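Local coordinates for protein HNH endonuclease (Geobacillus virus E2, PDB 5H0M) that probably nicks DNA as a phage-encoded, zinc-containing endonuclease of the HNH family, at residues 123-126 / 127-130; 62-65 / 66-70. All coordinates share one frame; numbering follows the deposited sequence.

Contact 1. Residues 123-126 / 127-130; sequences AEDK and RRYG
Ala123 meets Arg127 one turn further along the last helix of the chain: its carbonyl O takes a weak bond from Arg127 N. The same carbonyl and Glu124 CA lie over one face of the Arg127 guanidinium, because that side chain bends at its third torsion (chi3 -71°) and folds back along the helix.

Glu124 works mainly through its backbone. Its O receives three weak bonds, from Arg127 N, from Arg128 N and from the side chain of Arg128, whose NH1 comes to 3.1 Å from Glu124 O. That oxygen lies at the edge of the Arg128 guanidinium, in its plane. The carboxylate makes no salt bridge to either arginine; Glu124 CG rests against Arg127 NH2 at 3.4 Å, but Glu124 OE2 stays 4.7 Å from Arg127 NH2.

Asp125 O takes a firm bond, 2.8 Å from Tyr129 N, and a weak one from Arg128 N. Asp125 OD1 is 4.4 Å from Arg128 NE, well out of the guanidinium plane, while OD2 is salt-bridged to Lys121, a turn back. Tyr129 and Asp125 both touch Pro96.

Lys126 O accepts Gly130 N at 2.9 Å. A water gives one bond to Gly130 O and a weak one to Asp125 O, tying the terminal carboxylate to the last turn.

The Arg128 side chain thus makes a weak bond to a main-chain carbonyl near the C-terminal end of the helix, where the helix dipole would probably welcome positive charge; any attraction to the nearby carboxylates, with no charged atoms in contact, would probably be electrostatic and longer in range.

Contact 2. Residues 62-65 / 66-70; sequences ERTR and LAVLA
Regular i to i+4 backbone bonds join 62-65 to 66-70 within helix 59-71, from Ala67 N to Arg63 O, Val68 N to Thr64 O and Leu69 N to Arg65 O (3.0 Å), with a weaker one from Leu66 N to Glu62 O. Arg65 and Leu69, one turn apart, carry the side-chain contact. With CG anti to the backbone N (chi1 177°) and the chain extended as far as NE, Arg65 brings its guanidinium over Leu69: Leu69 CD1 sits 3.5 Å above one face, offset toward the rim, and 3.7 Å from Arg65 CZ. Leu66 comes to the edge of the same group, its CD2 3.8 Å from Arg65 NH1. No polar bond joins these three side chains; methyls meet the flat group by van der Waals contact. Val68 CG2 packs against its own helix, 3.4 Å from Thr64 O, and Thr64 OG1 is hydrogen-bonded back to Glu60 O. Arg65, Val68 and Leu69 all touch Val91 of strand 90-93, while Thr64 and Val68 reach Leu110 of strand 110-113 and Leu69 meets Ser112, which seats the helix on the two-stranded antiparallel sheet.

How the contacts relate
Each contact lies within a single helix, contact 1 at the end of helix 115-129 and contact 2 in helix 59-71, on opposite sides of the chain's centre with their centres 25 Å apart and no touch between them. Contact 1 belongs to the surface: none of its residues is buried, and charged groups, a water and the chain terminus dominate it. Contact 2 is partly buried, with Val68 and Leu69 turned into the protein, and its side-chain contacts are mainly van der Waals. Arginine guanidinium groups appear in both; that of Arg128 is weakly bonded through its edge to a carbonyl in contact 1, whereas that of Arg65 has one leucine methyl over a face and another at its edge in contact 2.

Contact 1. Residues 123-126 / 127-130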
loop_
_atom_site.group_PDB
_atom_site.type_symbol
_atom_site.label_atom_id
_atom_site.label_comp_id
_atom_site.label_asym_id
_atom_site.label_seq_id
_atom_site.Cartn_x
_atom_site.Cartn_y
_atom_site.Cartn_z
ATOM N N ALA A 123 -0.161 -3.864 -11.914
ATOM C CA ALA A 123 0.256 -3.739 -13.311
ATOM C C ALA A 123 0.564 -2.300 -13.693
ATOM O O ALA A 123 1.562 -1.993 -14.360
ATOM C CB ALA A 123 -0.813 -4.313 -14.216
ATOM N N GLU A 124 -0.295 -1.396 -13.252
ATOM C CA GLU A 124 -0.079 0.032 -13.471
ATOM C C GLU A 124 1.244 0.484 -12.879
ATOM O O GLU A 124 1.974 1.295 -13.477
ATOM C CB GLU A 124 -1.222 0.827 -12.817
ATOM C CG GLU A 124 -2.552 0.580 -13.495
ATOM C CD GLU A 124 -3.733 1.200 -12.779
ATOM O OE1 GLU A 124 -3.542 1.784 -11.702
ATOM O OE2 GLU A 124 -4.855 1.085 -13.331
ATOM N N ASP A 125 1.560 -0.013 -11.690
ATOM C CA ASP A 125 2.774 0.401 -11.011
ATOM C C ASP A 125 4.027 -0.141 -11.682
ATOM O O ASP A 125 5.083 0.492 -11.621
ATOM C CB ASP A 125 2.729 0.025 -9.527
ATOM C CG ASP A 125 1.805 0.926 -8.720
ATOM O OD1 ASP A 125 1.343 1.976 -9.230
ATOM O OD2 ASP A 125 1.540 0.570 -7.565
ATOM N N LYS A 126 3.920 -1.297 -12.328
ATOM C CA LYS A 126 5.055 -1.813 -13.112
ATOM C C LYS A 126 5.382 -0.887 -14.271
ATOM O O LYS A 126 6.549 -0.715 -14.612
ATOM C CB LYS A 126 4.778 -3.229 -13.606
ATOM C CG LYS A 126 4.815 -4.245 -12.479
ATOM C CD LYS A 126 4.515 -5.656 -12.944
ATOM C CE LYS A 126 4.619 -6.623 -11.771
ATOM N NZ LYS A 126 3.821 -7.861 -11.982
ATOM N N ARG A 127 4.366 -0.251 -14.848
ATOM C CA ARG A 127 4.623 0.727 -15.916
ATOM C C ARG A 127 5.331 1.975 -15.374
ATOM O O ARG A 127 6.089 2.625 -16.093
ATOM C CB ARG A 127 3.339 1.104 -16.643
ATOM C CG ARG A 127 2.753 -0.040 -17.482
ATOM C CD ARG A 127 1.589 0.379 -18.372
ATOM N NE ARG A 127 0.330 0.699 -17.676
ATOM C CZ ARG A 127 -0.672 -0.138 -17.430
ATOM N NH1 ARG A 127 -0.607 -1.431 -17.757
ATOM N NH2 ARG A 127 -1.750 0.316 -16.832
ATOM N N ARG A 128 5.069 2.321 -14.117
ATOM C CA ARG A 128 5.673 3.502 -13.506
ATOM C C ARG A 128 7.071 3.270 -12.945
ATOM O O ARG A 128 7.945 4.151 -13.041
ATOM C CB ARG A 128 4.768 3.988 -12.375
ATOM C CG ARG A 128 3.445 4.567 -12.828
ATOM C CD ARG A 128 2.441 4.635 -11.687
ATOM N NE ARG A 128 1.224 5.400 -11.977
ATOM C CZ ARG A 128 0.220 5.032 -12.749
ATOM N NH1 ARG A 128 0.266 3.892 -13.428
ATOM N NH2 ARG A 128 -0.838 5.843 -12.864
ATOM N N TYR A 129 7.276 2.108 -12.322
ATOM C CA TYR A 129 8.469 1.849 -11.517
ATOM C C TYR A 129 9.242 0.581 -11.889
ATOM O O TYR A 129 10.284 0.312 -11.301
ATOM C CB TYR A 129 8.056 1.717 -10.059
ATOM C CG TYR A 129 7.294 2.890 -9.505
ATOM C CD1 TYR A 129 7.885 4.139 -9.403
ATOM C CD2 TYR A 129 5.985 2.735 -9.069
ATOM C CE1 TYR A 129 7.181 5.211 -8.865
ATOM C CE2 TYR A 129 5.276 3.799 -8.551
ATOM C CZ TYR A 129 5.870 5.018 -8.456
ATOM O OH TYR A 129 5.147 6.065 -7.929
ATOM N N GLY A 130 8.716 -0.201 -12.817
ATOM C CA GLY A 130 9.359 -1.440 -13.241
ATOM C C GLY A 130 8.894 -2.652 -12.466
ATOM O O GLY A 130 8.182 -2.559 -11.462
ATOM O OXT GLY A 130 9.242 -3.781 -12.834
HETATM O O HOH W 1 6.412 -1.711 -9.256
#

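Contact 2. Residues 62-65 / 66-70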
loop_
_atom_site.group_PDB
_atom_site.type_symbol
_atom_site.label_atom_id
_atom_site.label_comp_id
_atom_site.label_asym_id
_atom_site.label_seq_id
_atom_site.Cartn_x
_atom_site.Cartn_y
_atom_site.Cartn_z
ATOM N N GLU A 62 0.012 -1.783 11.810
ATOM C CA GLU A 62 -1.219 -2.491 12.173
ATOM C C GLU A 62 -2.333 -1.483 12.485
ATOM O O GLU A 62 -3.479 -1.631 12.037
ATOM C CB GLU A 62 -0.970 -3.408 13.373
ATOM C CG GLU A 62 -2.138 -4.344 13.671
ATOM C CD GLU A 62 -1.845 -5.432 14.703
ATOM O OE1 GLU A 62 -0.673 -5.692 15.060
ATOM O OE2 GLU A 62 -2.824 -6.031 15.173
ATOM N N ARG A 63 -1.982 -0.436 13.226
ATOM C CA ARG A 63 -2.921 0.590 13.618
ATOM C C ARG A 63 -3.359 1.447 12.425
ATOM O O ARG A 63 -4.525 1.767 12.270
ATOM C CB ARG A 63 -2.249 1.454 14.675
ATOM C CG ARG A 63 -3.039 2.586 15.275
ATOM C CD ARG A 63 -2.042 3.601 15.812
ATOM N NE ARG A 63 -0.900 2.969 16.498
ATOM C CZ ARG A 63 0.343 3.461 16.533
ATOM N NH1 ARG A 63 0.628 4.595 15.910
ATOM N NH2 ARG A 63 1.312 2.815 17.187
ATOM N N THR A 64 -2.415 1.829 11.575
ATOM C CA THR A 64 -2.709 2.722 10.472
ATOM C C THR A 64 -3.571 2.020 9.423
ATOM O O THR A 64 -4.494 2.606 8.884
ATOM C CB THR A 64 -1.420 3.259 9.863
ATOM O OG1 THR A 64 -0.710 4.029 10.852
ATOM C CG2 THR A 64 -1.714 4.147 8.646
ATOM N N ARG A 65 -3.270 0.763 9.151
ATOM C CA ARG A 65 -4.097 -0.055 8.274
ATOM C C ARG A 65 -5.562 -0.006 8.711
ATOM O O ARG A 65 -6.468 0.181 7.897
ATOM C CB ARG A 65 -3.585 -1.498 8.256
ATOM C CG ARG A 65 -4.414 -2.463 7.437
ATOM C CD ARG A 65 -3.913 -3.895 7.569
ATOM N NE ARG A 65 -4.893 -4.809 6.999
ATOM C CZ ARG A 65 -5.986 -5.234 7.612
ATOM N NH1 ARG A 65 -6.240 -4.883 8.862
ATOM N NH2 ARG A 65 -6.840 -6.040 6.970
ATOM N N LEU A 66 -5.791 -0.196 10.007
ATOM C CA LEU A 66 -7.134 -0.182 10.545
ATOM C C LEU A 66 -7.768 1.195 10.408
ATOM O O LEU A 66 -8.947 1.304 10.107
ATOM C CB LEU A 66 -7.137 -0.611 12.013
ATOM C CG LEU A 66 -6.841 -2.086 12.293
ATOM C CD1 LEU A 66 -6.648 -2.300 13.795
ATOM C CD2 LEU A 66 -7.926 -3.002 11.744
ATOM N N ALA A 67 -6.984 2.244 10.620
ATOM C CA ALA A 67 -7.479 3.606 10.499
ATOM C C ALA A 67 -7.936 3.892 9.063
ATOM O O ALA A 67 -8.947 4.545 8.839
ATOM C CB ALA A 67 -6.427 4.608 10.939
ATOM N N VAL A 68 -7.166 3.407 8.088
ATOM C CA VAL A 68 -7.516 3.615 6.681
ATOM C C VAL A 68 -8.782 2.844 6.307
ATOM O O VAL A 68 -9.690 3.380 5.671
ATOM C CB VAL A 68 -6.338 3.227 5.760
ATOM C CG1 VAL A 68 -6.741 3.272 4.289
ATOM C CG2 VAL A 68 -5.151 4.148 5.979
ATOM N N LEU A 69 -8.854 1.580 6.698
ATOM C CA LEU A 69 -10.050 0.789 6.401
ATOM C C LEU A 69 -11.278 1.434 7.020
ATOM O O LEU A 69 -12.328 1.514 6.393
ATOM C CB LEU A 69 -9.899 -0.636 6.901
ATOM C CG LEU A 69 -8.954 -1.501 6.060
ATOM C CD1 LEU A 69 -8.516 -2.709 6.871
ATOM C CD2 LEU A 69 -9.601 -1.914 4.756
ATOM N N ALA A 70 -11.137 1.902 8.247
ATOM C CA ALA A 70 -12.268 2.526 8.921
ATOM C C ALA A 70 -12.710 3.801 8.214
ATOM O O ALA A 70 -13.917 3.998 7.976
ATOM C CB ALA A 70 -11.927 2.822 10.376
#